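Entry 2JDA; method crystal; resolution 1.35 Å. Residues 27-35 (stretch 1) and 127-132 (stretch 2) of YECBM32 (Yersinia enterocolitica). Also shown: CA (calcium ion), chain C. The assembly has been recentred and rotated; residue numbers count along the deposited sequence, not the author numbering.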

# COMPACT_ATOMS: atom_id res chain seq x y z
N ALA A 27 6.67 7.29 -6.27
CA ALA A 27 5.61 8.29 -6.34
C ALA A 27 4.41 7.86 -7.17
O ALA A 27 3.31 8.38 -7.04
N ASN A 28 4.63 6.91 -8.07
CA ASN A 28 3.55 6.37 -8.89
C ASN A 28 2.47 5.71 -8.03
O ASN A 28 1.38 5.44 -8.53
N ILE A 29 2.77 5.36 -6.79
CA ILE A 29 1.78 4.67 -5.97
C ILE A 29 0.73 5.62 -5.45
O ILE A 29 -0.27 5.16 -4.93
N ALA A 30 0.96 6.93 -5.57
CA ALA A 30 0.10 7.93 -4.94
C ALA A 30 -0.23 9.10 -5.85
O ALA A 30 -0.50 10.21 -5.33
N ASP A 31 -0.23 8.86 -7.16
CA ASP A 31 -0.41 9.96 -8.15
C ASP A 31 -1.80 10.06 -8.67
O ASP A 31 -2.08 10.91 -9.53
N GLY A 32 -2.70 9.24 -8.15
CA GLY A 32 -4.09 9.29 -8.58
C GLY A 32 -4.36 8.67 -9.92
O GLY A 32 -5.49 8.74 -10.45
N ASP A 33 -3.38 7.96 -10.46
CA ASP A 33 -3.49 7.37 -11.77
C ASP A 33 -3.29 5.83 -11.65
O ASP A 33 -2.18 5.38 -11.37
N VAL A 34 -4.34 5.03 -11.85
CA VAL A 34 -4.20 3.59 -11.73
C VAL A 34 -3.35 2.98 -12.84
O VAL A 34 -3.01 1.81 -12.75
N LYS A 35 -3.03 3.73 -13.91
CA LYS A 35 -2.19 3.22 -14.97
C LYS A 35 -0.68 3.32 -14.64
O LYS A 35 0.11 2.80 -15.40
N ALA A 127 4.00 -5.05 -7.00
CA ALA A 127 3.62 -3.97 -7.89
C ALA A 127 2.24 -3.44 -7.47
O ALA A 127 1.29 -4.21 -7.36
N ILE A 128 2.16 -2.14 -7.24
CA ILE A 128 0.96 -1.49 -6.72
C ILE A 128 0.64 -0.28 -7.59
O ILE A 128 1.46 0.60 -7.72
N ASN A 129 -0.57 -0.27 -8.15
CA ASN A 129 -0.98 0.86 -8.98
C ASN A 129 -1.28 2.10 -8.15
O ASN A 129 -0.95 3.24 -8.53
N GLU A 130 -1.96 1.92 -7.02
CA GLU A 130 -2.40 3.05 -6.23
C GLU A 130 -2.69 2.59 -4.80
O GLU A 130 -3.08 1.46 -4.51
N ILE A 131 -2.38 3.50 -3.88
CA ILE A 131 -2.76 3.40 -2.50
C ILE A 131 -3.32 4.74 -2.08
O ILE A 131 -2.81 5.80 -2.43
N ALA A 132 -4.34 4.70 -1.25
CA ALA A 132 -4.87 5.93 -0.65
C ALA A 132 -5.23 5.64 0.81
O ALA A 132 -5.52 4.49 1.18

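A calcium ion sits in the seam between these two stretches, so that oxygens which would otherwise repel one another are drawn together. Stretch 1 gives it N28 O and D33 O, each 2.3 Å from the ion, and D31 OD1 at 2.5 Å; stretch 2 gives N129 O and E130 OE1, both at 2.4 Å, and two further ligands come from elsewhere in the structure. The shared cation explains why D31 OD1 lies only 3.0 Å from E130 OE1 without a hydrogen bond.

E130 is the pivotal side chain. Its CA-to-CB bond points away from stretch 1, but chi1 t and chi2 p fold the chain so that its carboxylate comes back to the loop. A glutamate is long enough for this return, and its two oxygens take different partners: OE1 binds calcium and accepts a weak hydrogen bond from D33 N (3.3 Å), while OE2 accepts a short one from G32 N (2.7 Å). G32 has a positive phi, a conformation that favours glycine. D31, with chi1 p, turns OD1 to the ion, and the same atom accepts D33 N at 3.1 Å, steadying the loop.

Beside this polar site lies a small apolar one. I29, buried with chi1 and chi2 both t, extends CG1 to within 3.7 Å of I128 CG2 and 3.8 Å of I131 CG2; branched aliphatic chains suit a pocket that offers contact without polar partners. Its backbone also ties the stretches, I131 N donating to I29 O at 2.9 Å, with E130 CA making a CA-H...O contact to that oxygen at 3.3 Å.

At the exposed edge, V34 (chi1 m) brings CG1 to 4.4 Å from E130 CB. D33 (chi1 t) points away, and its OD1 forms a salt bridge with K35 NZ at 2.6 Å.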

# COMPACT_ATOMS: atom_id res chain seq x y z
CB ALA A 27 6.17 9.59 -6.80
CB ASN A 28 4.01 5.34 -9.94
CG ASN A 28 4.73 5.91 -11.16
OD1 ASN A 28 5.27 5.11 -11.99
ND2 ASN A 28 4.72 7.18 -11.31
CB ILE A 29 2.52 3.95 -4.77
CG1 ILE A 29 1.74 2.73 -4.34
CG2 ILE A 29 2.78 4.88 -3.61
CD1 ILE A 29 2.44 1.92 -3.26
CB ALA A 30 0.75 8.42 -3.67
CB ASP A 31 0.59 9.84 -9.30
CG ASP A 31 0.49 8.58 -10.07
OD1 ASP A 31 -0.37 7.70 -9.76
OD2 ASP A 31 1.17 8.41 -11.09
CB ASP A 33 -2.42 8.01 -12.65
CG ASP A 33 -2.49 7.58 -14.09
OD1 ASP A 33 -3.21 6.60 -14.41
OD2 ASP A 33 -1.86 8.18 -14.98
CB VAL A 34 -5.56 2.87 -11.67
CG1 VAL A 34 -6.27 3.29 -10.40
CG2 VAL A 34 -6.35 3.10 -12.95
CB LYS A 35 -2.42 3.95 -16.30
CG LYS A 35 -3.86 3.96 -16.78
CD LYS A 35 -3.99 5.04 -17.93
CE LYS A 35 -4.10 6.54 -17.43
NZ LYS A 35 -5.04 6.84 -16.29
CB ALA A 127 3.62 -4.46 -9.36
CB ILE A 128 1.10 -1.12 -5.23
CG1 ILE A 128 1.38 -2.37 -4.39
CG2 ILE A 128 -0.13 -0.43 -4.78
CD1 ILE A 128 1.80 -2.11 -2.90
CB ASN A 129 -2.22 0.51 -9.80
CG ASN A 129 -2.01 -0.63 -10.79
OD1 ASN A 129 -0.90 -0.92 -11.22
ND2 ASN A 129 -3.14 -1.31 -11.15
CB GLU A 130 -3.67 3.63 -6.85
CG GLU A 130 -3.91 5.07 -6.56
CD GLU A 130 -2.93 6.07 -7.18
OE1 GLU A 130 -2.19 5.90 -8.20
OE2 GLU A 130 -2.87 7.06 -6.53
CB ILE A 131 -1.55 3.01 -1.66
CG1 ILE A 131 -1.94 2.57 -0.26
CG2 ILE A 131 -0.57 4.07 -1.62
CD1 ILE A 131 -1.02 1.39 0.17
CB ALA A 132 -6.06 6.44 -1.41
CA CA C . -0.49 5.20 -9.82